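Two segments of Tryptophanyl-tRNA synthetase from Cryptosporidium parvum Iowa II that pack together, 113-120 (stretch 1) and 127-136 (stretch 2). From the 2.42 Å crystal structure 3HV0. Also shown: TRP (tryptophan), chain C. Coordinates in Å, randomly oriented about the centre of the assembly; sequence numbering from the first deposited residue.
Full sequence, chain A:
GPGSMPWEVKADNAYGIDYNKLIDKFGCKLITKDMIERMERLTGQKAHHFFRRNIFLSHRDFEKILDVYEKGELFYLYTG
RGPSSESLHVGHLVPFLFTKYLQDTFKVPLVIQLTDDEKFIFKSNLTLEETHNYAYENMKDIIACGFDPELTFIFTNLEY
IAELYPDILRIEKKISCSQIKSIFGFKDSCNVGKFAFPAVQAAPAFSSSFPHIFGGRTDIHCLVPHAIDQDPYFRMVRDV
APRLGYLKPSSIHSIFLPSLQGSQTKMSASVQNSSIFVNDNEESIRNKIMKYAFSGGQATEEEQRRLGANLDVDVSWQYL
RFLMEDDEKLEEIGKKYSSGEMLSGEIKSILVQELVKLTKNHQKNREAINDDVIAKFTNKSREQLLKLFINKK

Stretch 1, residues 113-120: QLTDDEKF
Stretch 2 (127-136) TLEETHNYAY

Stretch 1 leaves a strand at Gln113-Leu114 (phi/psi -105/119 and -95/114), turns at Thr115 (-89/64) and enters a helix at Asp116 that runs on past Phe120. Stretch 2 is helical from Leu128 through Tyr136, with Thr127 (-129/166) as its N-cap. The helix axes approach to 8.8 Å and their N-to-C directions differ by 136°, so the two helices run obliquely, nearer antiparallel than parallel. In register, Phe120 CA lies 5.4 Å from Thr127 CA, Asp116 CA lies 5.0 Å from Thr131 CA, and Leu114 CA lies 6.1 Å from Ala135 CA.

No hydrogen bond crosses the interface; 421 Å² is buried through van der Waals contact. At its tightest point, Thr131 (chi1 -46°, m) sets CG2 2.9 Å from Asp116 O and 3.3 Å from Asp116 CB. Thr131 OG1 donates to Thr127 O at 2.6 Å, one turn back in its own stretch, and also lies 4.0 Å from Phe120 CB. Phe120 (chi1 168°, t; chi2 73°) receives Leu128 (m, t) over one ring face: Leu128 CG lies 3.8 Å from the ring centroid, 17° off the normal, a CH-pi contact, while Leu128 CD2 reaches Phe120 CB at 3.3 Å. Thr127 CA approaches Phe120 CD1 obliquely at 3.5 Å. At the other end, Leu114 CB and Ala135 CB stand 4.3 Å apart, an apolar contact between two side chains that both point toward the partner stretch. Asp116 (chi1 39°, p) places OD2 3.9 Å from Ala135 CB and 4.0 Å from His132 ND1, near the imidazole plane but without a hydrogen bond.

The helix start of stretch 2 is capped weakly, Glu130 N to Thr127 OG1 at 3.4 Å; Thr127 OG1 in turn donates to Glu130 OE1 at 3.0 Å. Away from the interface, Glu118 (t, t) accepts at OE1 from Thr115 OG1 (2.6 Å) and from N of the bound tryptophan (2.5 Å, very short), fitting a tryptophanyl-tRNA synthetase.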

# COMPACT_ATOMS: atom_id res chain seq x y z
N GLN A 113 6.25 -12.35 -8.51
CA GLN A 113 6.27 -11.00 -7.95
C GLN A 113 7.69 -10.43 -7.83
O GLN A 113 8.55 -10.99 -7.13
CB GLN A 113 5.61 -10.99 -6.57
CG GLN A 113 5.66 -9.64 -5.85
CD GLN A 113 5.08 -9.69 -4.43
OE1 GLN A 113 5.49 -10.51 -3.62
NE2 GLN A 113 4.13 -8.81 -4.14
N LEU A 114 7.96 -9.33 -8.52
CA LEU A 114 9.23 -8.67 -8.34
C LEU A 114 9.03 -7.56 -7.30
O LEU A 114 8.31 -6.61 -7.54
CB LEU A 114 9.76 -8.18 -9.67
CG LEU A 114 10.32 -9.41 -10.41
CD1 LEU A 114 9.74 -9.59 -11.81
CD2 LEU A 114 11.83 -9.36 -10.38
N THR A 115 9.67 -7.70 -6.15
CA THR A 115 9.38 -6.84 -5.02
C THR A 115 10.23 -5.58 -5.00
O THR A 115 10.99 -5.35 -4.05
CB THR A 115 9.53 -7.60 -3.66
OG1 THR A 115 10.90 -7.93 -3.38
CG2 THR A 115 8.74 -8.86 -3.71
N ASP A 116 10.07 -4.71 -6.00
CA ASP A 116 10.86 -3.45 -6.00
C ASP A 116 10.56 -2.53 -4.80
O ASP A 116 11.43 -1.78 -4.40
CB ASP A 116 10.75 -2.68 -7.32
CG ASP A 116 9.36 -2.71 -7.89
OD1 ASP A 116 8.41 -2.25 -7.26
OD2 ASP A 116 9.17 -3.21 -8.98
N ASP A 117 9.35 -2.60 -4.26
CA ASP A 117 8.99 -1.92 -3.02
C ASP A 117 9.77 -2.41 -1.80
O ASP A 117 10.28 -1.59 -1.04
CB ASP A 117 7.48 -2.02 -2.77
CG ASP A 117 6.93 -3.45 -2.89
OD1 ASP A 117 7.73 -4.38 -3.11
OD2 ASP A 117 5.70 -3.64 -2.77
N GLU A 118 9.89 -3.73 -1.63
CA GLU A 118 10.54 -4.33 -0.45
C GLU A 118 11.98 -3.87 -0.26
O GLU A 118 12.40 -3.52 0.82
CB GLU A 118 10.49 -5.87 -0.56
CG GLU A 118 11.32 -6.65 0.49
CD GLU A 118 11.39 -8.17 0.22
OE1 GLU A 118 11.03 -8.63 -0.91
OE2 GLU A 118 11.83 -8.91 1.15
N LYS A 119 12.75 -3.89 -1.35
CA LYS A 119 14.21 -3.76 -1.30
C LYS A 119 14.59 -2.32 -1.20
O LYS A 119 15.58 -1.97 -0.56
CB LYS A 119 14.86 -4.42 -2.52
CG LYS A 119 14.57 -5.94 -2.62
CD LYS A 119 15.11 -6.63 -1.35
CE LYS A 119 15.00 -8.14 -1.40
NZ LYS A 119 15.77 -8.76 -0.26
N PHE A 120 13.79 -1.45 -1.81
CA PHE A 120 13.88 -0.06 -1.48
C PHE A 120 13.59 0.17 0.02
O PHE A 120 14.21 1.03 0.64
CB PHE A 120 12.92 0.75 -2.32
CG PHE A 120 12.73 2.16 -1.84
CD1 PHE A 120 13.73 3.08 -2.02
CD2 PHE A 120 11.57 2.55 -1.23
CE1 PHE A 120 13.57 4.39 -1.59
CE2 PHE A 120 11.40 3.86 -0.80
CZ PHE A 120 12.41 4.78 -0.97
N THR A 127 17.20 3.00 -4.04
CA THR A 127 16.13 3.87 -4.46
C THR A 127 15.16 3.10 -5.35
O THR A 127 15.49 2.05 -5.85
CB THR A 127 16.68 5.01 -5.26
OG1 THR A 127 17.30 4.48 -6.44
CG2 THR A 127 17.67 5.77 -4.44
N LEU A 128 13.99 3.67 -5.58
CA LEU A 128 12.95 2.99 -6.34
C LEU A 128 13.29 2.98 -7.81
O LEU A 128 12.94 2.04 -8.52
CB LEU A 128 11.59 3.64 -6.11
CG LEU A 128 10.93 3.30 -4.78
CD1 LEU A 128 9.58 4.01 -4.73
CD2 LEU A 128 10.79 1.81 -4.60
N GLU A 129 13.99 4.02 -8.26
CA GLU A 129 14.48 4.06 -9.64
C GLU A 129 15.39 2.87 -9.94
O GLU A 129 15.24 2.21 -10.98
CB GLU A 129 15.23 5.34 -9.93
CG GLU A 129 15.39 5.61 -11.42
CD GLU A 129 16.45 6.64 -11.71
OE1 GLU A 129 16.58 7.59 -10.91
OE2 GLU A 129 17.14 6.50 -12.74
N GLU A 130 16.33 2.60 -9.05
CA GLU A 130 17.26 1.49 -9.22
C GLU A 130 16.57 0.14 -9.09
O GLU A 130 16.83 -0.78 -9.88
CB GLU A 130 18.38 1.58 -8.19
CG GLU A 130 19.33 2.78 -8.41
CD GLU A 130 20.31 2.97 -7.27
OE1 GLU A 130 19.88 3.05 -6.10
OE2 GLU A 130 21.51 3.03 -7.53
N THR A 131 15.70 0.04 -8.09
CA THR A 131 14.96 -1.17 -7.82
C THR A 131 14.00 -1.53 -8.94
O THR A 131 13.75 -2.70 -9.22
CB THR A 131 14.15 -1.05 -6.51
OG1 THR A 131 14.96 -0.49 -5.49
CG2 THR A 131 13.79 -2.40 -6.05
N HIS A 132 13.46 -0.50 -9.58
CA HIS A 132 12.52 -0.70 -10.66
C HIS A 132 13.27 -1.21 -11.87
O HIS A 132 12.84 -2.21 -12.46
CB HIS A 132 11.77 0.61 -10.96
CG HIS A 132 10.67 0.45 -11.95
ND1 HIS A 132 9.53 -0.28 -11.69
CD2 HIS A 132 10.52 0.94 -13.21
CE1 HIS A 132 8.74 -0.25 -12.74
NE2 HIS A 132 9.32 0.48 -13.68
N ASN A 133 14.39 -0.56 -12.22
CA ASN A 133 15.26 -1.03 -13.31
C ASN A 133 15.83 -2.43 -13.07
O ASN A 133 15.87 -3.27 -14.00
CB ASN A 133 16.41 -0.06 -13.57
CG ASN A 133 15.93 1.31 -14.02
OD1 ASN A 133 14.81 1.48 -14.53
ND2 ASN A 133 16.79 2.32 -13.84
N TYR A 134 16.27 -2.68 -11.83
CA TYR A 134 16.84 -3.96 -11.47
C TYR A 134 15.76 -5.03 -11.61
O TYR A 134 16.05 -6.18 -11.93
CB TYR A 134 17.30 -3.99 -10.03
CG TYR A 134 18.57 -3.26 -9.66
CD1 TYR A 134 19.36 -2.61 -10.60
CD2 TYR A 134 18.98 -3.24 -8.33
CE1 TYR A 134 20.53 -1.94 -10.22
CE2 TYR A 134 20.13 -2.57 -7.93
CZ TYR A 134 20.91 -1.93 -8.87
OH TYR A 134 22.05 -1.28 -8.46
N ALA A 135 14.52 -4.64 -11.30
CA ALA A 135 13.37 -5.50 -11.49
C ALA A 135 13.23 -5.93 -12.95
O ALA A 135 13.04 -7.11 -13.22
CB ALA A 135 12.11 -4.82 -11.05
N TYR A 136 13.33 -4.98 -13.87
CA TYR A 136 13.10 -5.31 -15.28
C TYR A 136 14.20 -6.17 -15.88
O TYR A 136 13.93 -7.06 -16.68
CB TYR A 136 12.76 -4.08 -16.13
CG TYR A 136 11.25 -3.95 -16.23
CD1 TYR A 136 10.56 -4.24 -17.41
CD2 TYR A 136 10.50 -3.62 -15.11
CE1 TYR A 136 9.15 -4.15 -17.46
CE2 TYR A 136 9.11 -3.52 -15.15
CZ TYR A 136 8.45 -3.80 -16.31
OH TYR A 136 7.08 -3.69 -16.28
N TRP C . 11.00 -11.12 -0.74
CA TRP C . 11.51 -12.28 -1.54
C TRP C . 13.03 -12.21 -1.62
O TRP C . 13.62 -11.13 -1.42
CB TRP C . 10.89 -12.34 -2.95
CG TRP C . 9.54 -13.02 -2.99
CD1 TRP C . 8.31 -12.41 -3.12
CD2 TRP C . 9.28 -14.43 -2.91
NE1 TRP C . 7.32 -13.35 -3.14
CE2 TRP C . 7.88 -14.60 -3.00
CE3 TRP C . 10.08 -15.56 -2.79
CZ2 TRP C . 7.27 -15.85 -2.95
CZ3 TRP C . 9.47 -16.80 -2.74
CH2 TRP C . 8.08 -16.93 -2.81
OXT TRP C . 13.66 -13.25 -1.89